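Local coordinates for protein alcohol dehydrogenase (Thermus sp., PDB 4CPD) that probably catalyses the NAD-dependent interconversion of alcohols with aldehydes or ketones, as a zinc-containing medium-chain dehydrogenase that binds NAD and zinc ions, at residues A[136-139]-A[140-144]; A[186-190]-A[191-195]; A[215-219]-A[220-224]. One frame throughout, in Å; residues are numbered along the deposited sequence.

Contact 1 (A[136-139]-A[140-144]); sequences RKLP and PNLSP
The five-membered ring of P139 meets L142 at its CD corner, with P139 CD to L142 CD2 at 4.0 Å. At another corner, P139 CB lies beside the ring of P140, 3.5 Å from P140 CD. This second contact is between bonded neighbours. Both prolines belong to a type I beta turn from P139 to L142, and P140 takes its second position, where a proline phi of -58° fits. The turn folds L142 back over the chain before it. L142 CG is anti to the backbone N (chi1 171°), and the side chain runs alongside P139, pointing the same way. L138 meets it at about a right angle, L138 CG to L142 CD2 being 4.2 Å. The contact between these three is apolar. S143 then caps the next helix: its OG accepts the backbone N of R146, and P144 opens that helix. The turn joins strand 136-137 to helix 144-147. L138 also packs on W80 and V82 of strand 80-82. Helix 295-307 adds A307 against P139 and L306 against L142, and A147 touches both leucines.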
ATOM      1  N   ARG A 136      15.710 -23.967   5.940  1.00 45.37           N
ATOM      2  CA  ARG A 136      15.489 -24.071   7.387  1.00 43.82           C
ATOM      3  C   ARG A 136      15.396 -25.521   7.828  1.00 41.83           C
ATOM      4  O   ARG A 136      14.692 -26.322   7.188  1.00 31.06           O
ATOM      5  CB  ARG A 136      14.215 -23.345   7.808  1.00 44.07           C
ATOM      6  CG  ARG A 136      14.242 -21.851   7.600  1.00 42.81           C
ATOM      7  CD  ARG A 136      15.291 -21.198   8.468  1.00 43.44           C
ATOM      8  NE  ARG A 136      15.192 -19.748   8.430  1.00 49.53           N
ATOM      9  CZ  ARG A 136      15.568 -18.978   7.405  1.00 49.74           C
ATOM     10  NH1 ARG A 136      16.067 -19.479   6.291  1.00 44.65           N
ATOM     11  NH2 ARG A 136      15.435 -17.675   7.502  1.00 54.56           N
ATOM     12  N   LYS A 137      16.128 -25.832   8.910  1.00 43.57           N
ATOM     13  CA  LYS A 137      15.952 -27.074   9.658  1.00 45.50           C
ATOM     14  C   LYS A 137      14.520 -27.124  10.111  1.00 41.16           C
ATOM     15  O   LYS A 137      13.989 -26.105  10.503  1.00 42.42           O
ATOM     16  CB  LYS A 137      16.838 -27.101  10.903  1.00 52.49           C
ATOM     17  CG  LYS A 137      18.219 -27.722  10.726  1.00 60.19           C
ATOM     18  CD  LYS A 137      18.782 -28.234  12.064  1.00 69.20           C
ATOM     19  CE  LYS A 137      18.143 -29.568  12.505  1.00 69.41           C
ATOM     20  NZ  LYS A 137      19.026 -30.415  13.376  1.00 67.21           N
ATOM     21  N   LEU A 138      13.891 -28.287  10.031  1.00 42.49           N
ATOM     22  CA  LEU A 138      12.573 -28.506  10.644  1.00 43.95           C
ATOM     23  C   LEU A 138      12.691 -28.574  12.149  1.00 46.65           C
ATOM     24  O   LEU A 138      13.618 -29.191  12.679  1.00 38.97           O
ATOM     25  CB  LEU A 138      11.925 -29.794  10.151  1.00 43.22           C
ATOM     26  CG  LEU A 138      11.069 -29.627   8.904  1.00 47.63           C
ATOM     27  CD1 LEU A 138      11.843 -28.985   7.774  1.00 46.25           C
ATOM     28  CD2 LEU A 138      10.501 -30.949   8.443  1.00 50.46           C
ATOM     29  N   PRO A 139      11.754 -27.920  12.855  1.00 55.69           N
ATOM     30  CA  PRO A 139      11.714 -28.152  14.289  1.00 59.23           C
ATOM     31  C   PRO A 139      11.412 -29.614  14.570  1.00 57.54           C
ATOM     32  O   PRO A 139      10.742 -30.246  13.774  1.00 58.91           O
ATOM     33  CB  PRO A 139      10.563 -27.262  14.755  1.00 60.71           C
ATOM     34  CG  PRO A 139      10.473 -26.176  13.741  1.00 57.68           C
ATOM     35  CD  PRO A 139      10.863 -26.816  12.442  1.00 55.58           C
ATOM     36  N   PRO A 140      11.873 -30.130  15.717  1.00 66.21           N
ATOM     37  CA  PRO A 140      11.930 -31.584  15.951  1.00 71.13           C
ATOM     38  C   PRO A 140      10.586 -32.352  15.836  1.00 68.45           C
ATOM     39  O   PRO A 140      10.581 -33.528  15.484  1.00 62.37           O
ATOM     40  CB  PRO A 140      12.533 -31.690  17.367  1.00 72.19           C
ATOM     41  CG  PRO A 140      12.306 -30.354  18.007  1.00 68.29           C
ATOM     42  CD  PRO A 140      12.303 -29.352  16.897  1.00 66.15           C
ATOM     43  N   ASN A 141       9.460 -31.701  16.093  1.00 68.98           N
ATOM     44  CA  ASN A 141       8.197 -32.438  16.124  1.00 76.20           C
ATOM     45  C   ASN A 141       7.219 -32.113  15.012  1.00 67.95           C
ATOM     46  O   ASN A 141       6.014 -32.006  15.249  1.00 69.68           O
ATOM     47  CB  ASN A 141       7.519 -32.242  17.486  1.00 84.53           C
ATOM     48  CG  ASN A 141       7.058 -33.558  18.081  1.00 94.44           C
ATOM     49  OD1 ASN A 141       7.751 -34.582  17.951  1.00 95.34           O
ATOM     50  ND2 ASN A 141       5.889 -33.553  18.721  1.00 95.36           N
ATOM     51  N   LEU A 142       7.735 -31.976  13.797  1.00 58.51           N
ATOM     52  CA  LEU A 142       6.925 -31.448  12.693  1.00 47.17           C
ATOM     53  C   LEU A 142       6.998 -32.380  11.487  1.00 43.38           C
ATOM     54  O   LEU A 142       8.084 -32.714  10.987  1.00 38.75           O
ATOM     55  CB  LEU A 142       7.408 -30.043  12.324  1.00 45.00           C
ATOM     56  CG  LEU A 142       6.827 -29.392  11.063  1.00 41.95           C
ATOM     57  CD1 LEU A 142       5.402 -29.025  11.326  1.00 42.28           C
ATOM     58  CD2 LEU A 142       7.598 -28.148  10.650  1.00 41.54           C
ATOM     59  N   SER A 143       5.842 -32.802  11.010  1.00 39.73           N
ATOM     60  CA  SER A 143       5.810 -33.697   9.873  1.00 40.56           C
ATOM     61  C   SER A 143       6.189 -32.978   8.562  1.00 43.16           C
ATOM     62  O   SER A 143       5.751 -31.835   8.302  1.00 39.66           O
ATOM     63  CB  SER A 143       4.431 -34.308   9.736  1.00 40.44           C
ATOM     64  OG  SER A 143       3.518 -33.423   9.119  1.00 44.44           O
ATOM     65  N   PRO A 144       6.987 -33.641   7.714  1.00 43.86           N
ATOM     66  CA  PRO A 144       7.343 -33.076   6.400  1.00 43.14           C
ATOM     67  C   PRO A 144       6.138 -32.662   5.570  1.00 43.56           C
ATOM     68  O   PRO A 144       6.215 -31.682   4.846  1.00 49.81           O
ATOM     69  CB  PRO A 144       8.065 -34.225   5.690  1.00 43.48           C
ATOM     70  CG  PRO A 144       8.569 -35.106   6.792  1.00 46.24           C
ATOM     71  CD  PRO A 144       7.642 -34.933   7.969  1.00 42.97           C
TER

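Contact 2 (A[186-190]-A[191-195])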
ATOM      1  N   GLU A 186      -7.446 -20.034   6.968  1.00 42.78           N
ATOM      2  CA  GLU A 186      -6.999 -20.635   8.222  1.00 44.14           C
ATOM      3  C   GLU A 186      -6.190 -19.636   9.026  1.00 41.93           C
ATOM      4  O   GLU A 186      -6.428 -19.486  10.198  1.00 43.67           O
ATOM      5  CB  GLU A 186      -6.165 -21.885   7.950  1.00 46.70           C
ATOM      6  CG  GLU A 186      -6.026 -22.831   9.134  1.00 49.37           C
ATOM      7  CD  GLU A 186      -5.233 -24.104   8.809  1.00 49.47           C
ATOM      8  OE1 GLU A 186      -4.988 -24.418   7.627  1.00 59.15           O
ATOM      9  OE2 GLU A 186      -4.867 -24.817   9.750  1.00 46.38           O
ATOM     10  N   VAL A 187      -5.225 -18.969   8.390  1.00 44.34           N
ATOM     11  CA  VAL A 187      -4.337 -18.033   9.086  1.00 41.90           C
ATOM     12  C   VAL A 187      -5.170 -16.915   9.674  1.00 42.59           C
ATOM     13  O   VAL A 187      -5.010 -16.555  10.849  1.00 38.68           O
ATOM     14  CB  VAL A 187      -3.301 -17.396   8.146  1.00 41.28           C
ATOM     15  CG1 VAL A 187      -2.559 -16.261   8.849  1.00 38.15           C
ATOM     16  CG2 VAL A 187      -2.317 -18.433   7.633  1.00 42.47           C
ATOM     17  N   ALA A 188      -6.062 -16.361   8.859  1.00 41.16           N
ATOM     18  CA  ALA A 188      -6.863 -15.236   9.319  1.00 45.99           C
ATOM     19  C   ALA A 188      -7.567 -15.600  10.628  1.00 49.97           C
ATOM     20  O   ALA A 188      -7.561 -14.836  11.601  1.00 50.68           O
ATOM     21  CB  ALA A 188      -7.860 -14.823   8.265  1.00 45.51           C
ATOM     22  N   GLN A 189      -8.134 -16.796  10.655  1.00 55.65           N
ATOM     23  CA  GLN A 189      -8.713 -17.373  11.889  1.00 61.07           C
ATOM     24  C   GLN A 189      -7.788 -17.286  13.088  1.00 53.54           C
ATOM     25  O   GLN A 189      -8.089 -16.654  14.060  1.00 62.44           O
ATOM     26  CB  GLN A 189      -9.047 -18.842  11.684  1.00 63.06           C
ATOM     27  CG  GLN A 189     -10.050 -19.362  12.679  1.00 66.08           C
ATOM     28  CD  GLN A 189     -11.445 -18.892  12.331  1.00 68.04           C
ATOM     29  OE1 GLN A 189     -11.748 -18.668  11.168  1.00 63.97           O
ATOM     30  NE2 GLN A 189     -12.301 -18.739  13.337  1.00 73.54           N
ATOM     31  N   VAL A 190      -6.623 -17.867  12.978  1.00 55.11           N
ATOM     32  CA  VAL A 190      -5.681 -17.884  14.086  1.00 56.73           C
ATOM     33  C   VAL A 190      -5.121 -16.478  14.454  1.00 62.51           C
ATOM     34  O   VAL A 190      -4.649 -16.276  15.574  1.00 73.86           O
ATOM     35  CB  VAL A 190      -4.573 -18.892  13.734  1.00 54.02           C
ATOM     36  CG1 VAL A 190      -3.397 -18.830  14.704  1.00 52.55           C
ATOM     37  CG2 VAL A 190      -5.193 -20.281  13.651  1.00 51.41           C
ATOM     38  N   LEU A 191      -5.172 -15.518  13.527  1.00 61.57           N
ATOM     39  CA  LEU A 191      -4.745 -14.162  13.827  1.00 62.43           C
ATOM     40  C   LEU A 191      -5.893 -13.317  14.376  1.00 58.07           C
ATOM     41  O   LEU A 191      -5.781 -12.103  14.484  1.00 59.38           O
ATOM     42  CB  LEU A 191      -4.121 -13.520  12.591  1.00 69.08           C
ATOM     43  CG  LEU A 191      -2.605 -13.699  12.467  1.00 70.21           C
ATOM     44  CD1 LEU A 191      -2.192 -15.153  12.602  1.00 66.09           C
ATOM     45  CD2 LEU A 191      -2.134 -13.098  11.142  1.00 74.05           C
ATOM     46  N   GLY A 192      -6.997 -13.973  14.703  1.00 56.54           N
ATOM     47  CA  GLY A 192      -8.097 -13.359  15.433  1.00 55.56           C
ATOM     48  C   GLY A 192      -9.077 -12.552  14.624  1.00 52.98           C
ATOM     49  O   GLY A 192      -9.635 -11.585  15.113  1.00 59.33           O
ATOM     50  N   ALA A 193      -9.298 -12.928  13.380  1.00 48.99           N
ATOM     51  CA  ALA A 193     -10.267 -12.210  12.587  1.00 47.14           C
ATOM     52  C   ALA A 193     -11.620 -12.428  13.210  1.00 46.32           C
ATOM     53  O   ALA A 193     -11.882 -13.472  13.733  1.00 49.67           O
ATOM     54  CB  ALA A 193     -10.255 -12.694  11.157  1.00 45.23           C
ATOM     55  N   SER A 194     -12.460 -11.417  13.165  1.00 48.66           N
ATOM     56  CA  SER A 194     -13.804 -11.475  13.692  1.00 50.62           C
ATOM     57  C   SER A 194     -14.770 -12.101  12.695  1.00 52.82           C
ATOM     58  O   SER A 194     -15.833 -12.601  13.059  1.00 62.04           O
ATOM     59  CB  SER A 194     -14.299 -10.066  14.056  1.00 49.43           C
ATOM     60  OG  SER A 194     -14.429  -9.260  12.913  1.00 47.38           O
ATOM     61  N   LYS A 195     -14.412 -12.063  11.435  1.00 47.29           N
ATOM     62  CA  LYS A 195     -15.246 -12.636  10.418  1.00 47.22           C
ATOM     63  C   LYS A 195     -14.445 -12.706   9.095  1.00 52.04           C
ATOM     64  O   LYS A 195     -13.715 -11.781   8.742  1.00 57.41           O
ATOM     65  CB  LYS A 195     -16.486 -11.786  10.232  1.00 48.73           C
ATOM     66  CG  LYS A 195     -17.394 -12.307   9.121  1.00 55.38           C
ATOM     67  CD  LYS A 195     -18.627 -11.449   8.914  1.00 60.11           C
ATOM     68  CE  LYS A 195     -19.657 -11.674  10.010  1.00 61.59           C
ATOM     69  NZ  LYS A 195     -20.976 -11.113   9.604  1.00 58.77           N
TER
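L191 folds its side chain back along the end of helix 179-190, beside V187. L191 CB starts over the last turn, 3.6 Å from V187 O. CG continues past the same oxygen. There the chain forks. L191 CD1 stays near the carbonyl, 3.6 Å from V187 O. L191 CD2 goes to the valine methyl, 3.9 Å from V187 CG1, and CD1 touches that methyl too. V187 offers it because CG1 is anti to the backbone N (chi1 170°), on the side of its own carbonyl carbon. The two side chains lie side by side and point the same way. I162 of helix 153-163 also touches L191. With alanine in place of this leucine, CG and both methyls are gone, and V187 CG1 would probably face a gap.

The backbone ends the helix with a Schellman motif. A193 N donates to A188 O at 3.1 Å, and G192 N donates to Q189 O at 3.0 Å from above the carbonyl plane. L191 N still makes a helical bond to V187 O at 2.9 Å, and a weak one to A188 O. G192 takes a positive phi of 82°, which suits glycine and turns the chain away. A188 CB and A193 CB meet at 4.3 Å, the apolar contact that belongs to this motif. L154, Y158 and L161 of helix 153-163 pack on V187. Beyond the turn, K195 NZ forms a salt bridge with E231. The chemistry implies a well-satisfied helix end: the carbonyls of V187, A188 and Q189 all receive backbone N-H groups, while leucine, valine and alanine supply the apolar packing.

Contact 3 (A[215-219]-A[220-224]); sequences IPINA and EQENP
N218 and Q221 stack their side-chain amides, with the planes 22° apart and N218 CG 3.7 Å from Q221 CG. The Q221 chain comes back over the asparagine because its CG is anti to the carbonyl carbon (chi1 -52°) and the rest is extended. N218 OD1 reaches forward and accepts E220 N at 3.1 Å, in the carbonyl plane and on a lone pair. This is an Asx turn. The backbone oxygen of N218 takes two weak hydrogen bonds, from Q221 N and E222 N. E222 places CG between its backbone N and carbonyl carbon (chi1 51°). Its extended chain thus passes N218 O, with E222 CG 3.3 Å away, and brings E222 CD to 4.2 Å from I217 CG2. The same isoleucine methyl, I217 CG2, meets P224 CB at 4.0 Å, the side chains crossing at about a right angle. N223 OD1 caps the following helix at V225 N. The turn links edge strand 215-218 to helix 224-231, whose R227 and V228 cover I217. Strand 195-200 lies alongside. The backbone of D200, an NAD-binding residue, is hydrogen-bonded to the backbone of I217 and A219.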
ATOM      1  N   ILE A 215     -17.470 -17.588   5.822  1.00 62.11           N
ATOM      2  CA  ILE A 215     -18.755 -17.475   5.132  1.00 59.32           C
ATOM      3  C   ILE A 215     -18.523 -17.535   3.614  1.00 60.47           C
ATOM      4  O   ILE A 215     -17.959 -16.604   3.037  1.00 57.49           O
ATOM      5  CB  ILE A 215     -19.426 -16.154   5.486  1.00 55.09           C
ATOM      6  CG1 ILE A 215     -19.776 -16.141   6.968  1.00 55.66           C
ATOM      7  CG2 ILE A 215     -20.661 -15.935   4.636  1.00 57.01           C
ATOM      8  CD1 ILE A 215     -20.245 -14.796   7.499  1.00 57.06           C
ATOM      9  N   PRO A 216     -18.964 -18.626   2.961  1.00 62.21           N
ATOM     10  CA  PRO A 216     -18.711 -18.813   1.541  1.00 61.86           C
ATOM     11  C   PRO A 216     -19.667 -17.981   0.737  1.00 66.87           C
ATOM     12  O   PRO A 216     -20.793 -17.744   1.181  1.00 70.06           O
ATOM     13  CB  PRO A 216     -19.004 -20.288   1.333  1.00 60.86           C
ATOM     14  CG  PRO A 216     -20.102 -20.555   2.304  1.00 60.23           C
ATOM     15  CD  PRO A 216     -19.835 -19.685   3.494  1.00 61.46           C
ATOM     16  N   ILE A 217     -19.201 -17.538  -0.427  1.00 72.95           N
ATOM     17  CA  ILE A 217     -19.956 -16.666  -1.326  1.00 75.96           C
ATOM     18  C   ILE A 217     -19.638 -17.071  -2.765  1.00 86.71           C
ATOM     19  O   ILE A 217     -18.490 -16.940  -3.214  1.00 89.20           O
ATOM     20  CB  ILE A 217     -19.566 -15.185  -1.140  1.00 68.13           C
ATOM     21  CG1 ILE A 217     -19.895 -14.716   0.287  1.00 72.10           C
ATOM     22  CG2 ILE A 217     -20.269 -14.317  -2.170  1.00 66.39           C
ATOM     23  CD1 ILE A 217     -19.498 -13.279   0.598  1.00 70.81           C
ATOM     24  N   ASN A 218     -20.642 -17.567  -3.484  1.00 87.72           N
ATOM     25  CA  ASN A 218     -20.443 -17.952  -4.881  1.00 93.65           C
ATOM     26  C   ASN A 218     -20.638 -16.754  -5.817  1.00 98.46           C
ATOM     27  O   ASN A 218     -21.746 -16.219  -5.930  1.00101.46           O
ATOM     28  CB  ASN A 218     -21.379 -19.101  -5.268  1.00 96.21           C
ATOM     29  CG  ASN A 218     -20.875 -19.881  -6.472  1.00 91.49           C
ATOM     30  OD1 ASN A 218     -20.494 -19.289  -7.483  1.00 96.28           O
ATOM     31  ND2 ASN A 218     -20.860 -21.212  -6.370  1.00 88.37           N
ATOM     32  N   ALA A 219     -19.559 -16.337  -6.480  1.00 97.79           N
ATOM     33  CA  ALA A 219     -19.586 -15.139  -7.336  1.00103.03           C
ATOM     34  C   ALA A 219     -20.360 -15.328  -8.641  1.00102.83           C
ATOM     35  O   ALA A 219     -20.745 -14.336  -9.271  1.00 88.42           O
ATOM     36  CB  ALA A 219     -18.174 -14.675  -7.639  1.00110.62           C
ATOM     37  N   GLU A 220     -20.566 -16.588  -9.040  1.00103.13           N
ATOM     38  CA  GLU A 220     -21.411 -16.925 -10.195  1.00 96.52           C
ATOM     39  C   GLU A 220     -22.883 -16.684  -9.851  1.00 97.61           C
ATOM     40  O   GLU A 220     -23.649 -16.184 -10.681  1.00 93.85           O
ATOM     41  CB  GLU A 220     -21.231 -18.395 -10.612  1.00 92.60           C
ATOM     42  CG  GLU A 220     -21.045 -18.619 -12.104  1.00 94.85           C
ATOM     43  CD  GLU A 220     -19.611 -19.000 -12.429  1.00 98.28           C
ATOM     44  OE1 GLU A 220     -19.279 -20.190 -12.258  1.00 81.35           O
ATOM     45  OE2 GLU A 220     -18.814 -18.119 -12.838  1.00109.26           O
ATOM     46  N   GLN A 221     -23.249 -17.020  -8.613  1.00 97.79           N
ATOM     47  CA  GLN A 221     -24.648 -17.070  -8.174  1.00101.43           C
ATOM     48  C   GLN A 221     -25.167 -15.826  -7.438  1.00102.02           C
ATOM     49  O   GLN A 221     -26.357 -15.735  -7.137  1.00104.69           O
ATOM     50  CB  GLN A 221     -24.847 -18.269  -7.253  1.00107.35           C
ATOM     51  CG  GLN A 221     -24.358 -19.596  -7.816  1.00108.35           C
ATOM     52  CD  GLN A 221     -24.657 -20.790  -6.913  1.00113.35           C
ATOM     53  OE1 GLN A 221     -24.830 -21.908  -7.408  1.00104.59           O
ATOM     54  NE2 GLN A 221     -24.710 -20.568  -5.586  1.00114.39           N
ATOM     55  N   GLU A 222     -24.291 -14.884  -7.118  1.00 99.26           N
ATOM     56  CA  GLU A 222     -24.729 -13.646  -6.483  1.00101.02           C
ATOM     57  C   GLU A 222     -23.684 -12.562  -6.674  1.00104.08           C
ATOM     58  O   GLU A 222     -22.555 -12.847  -7.131  1.00103.92           O
ATOM     59  CB  GLU A 222     -25.067 -13.852  -4.987  1.00 93.74           C
ATOM     60  CG  GLU A 222     -23.998 -14.562  -4.163  1.00 90.08           C
ATOM     61  CD  GLU A 222     -24.385 -14.745  -2.695  1.00 89.65           C
ATOM     62  OE1 GLU A 222     -24.894 -13.780  -2.090  1.00 94.44           O
ATOM     63  OE2 GLU A 222     -24.163 -15.844  -2.130  1.00 81.36           O
ATOM     64  N   ASN A 223     -24.087 -11.322  -6.373  1.00102.52           N
ATOM     65  CA  ASN A 223     -23.159 -10.195  -6.297  1.00100.89           C
ATOM     66  C   ASN A 223     -22.382 -10.254  -4.983  1.00 91.53           C
ATOM     67  O   ASN A 223     -22.956 -10.019  -3.900  1.00 85.60           O
ATOM     68  CB  ASN A 223     -23.869  -8.836  -6.412  1.00103.76           C
ATOM     69  CG  ASN A 223     -22.901  -7.691  -6.735  1.00102.76           C
ATOM     70  OD1 ASN A 223     -21.671  -7.817  -6.618  1.00 98.26           O
ATOM     71  ND2 ASN A 223     -23.458  -6.572  -7.162  1.00100.58           N
ATOM     72  N   PRO A 224     -21.070 -10.551  -5.077  1.00 80.27           N
ATOM     73  CA  PRO A 224     -20.265 -10.713  -3.873  1.00 76.59           C
ATOM     74  C   PRO A 224     -20.121  -9.404  -3.117  1.00 73.09           C
ATOM     75  O   PRO A 224     -20.107  -9.414  -1.884  1.00 68.73           O
ATOM     76  CB  PRO A 224     -18.924 -11.223  -4.397  1.00 74.43           C
ATOM     77  CG  PRO A 224     -18.884 -10.842  -5.829  1.00 74.32           C
ATOM     78  CD  PRO A 224     -20.279 -10.696  -6.313  1.00 75.25           C
TER

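The three contacts follow in series; none nests in or crosses another. Each closes a short connection at the end of a strand or helix. Contact 1 comes first, between strand 136-137 and helix 144-147, at the surface. Contact 2 lies in the nucleotide-binding domain and carries helix 179-190 into strand 195-200, part of a beta-alpha-beta crossover from strand 171-175. Contact 3 leaves strand 215-218, outermost in the same parallel sheet within this chain, for helix 224-231. Contacts 2 and 3 touch through K195 CD and I215 CD1, 4.0 Å apart, where strands 195-200 and 215-218 run side by side in the sheet. Contacts 1 and 3 lie on opposite sides of the chain centre, their centres about 38 Å apart.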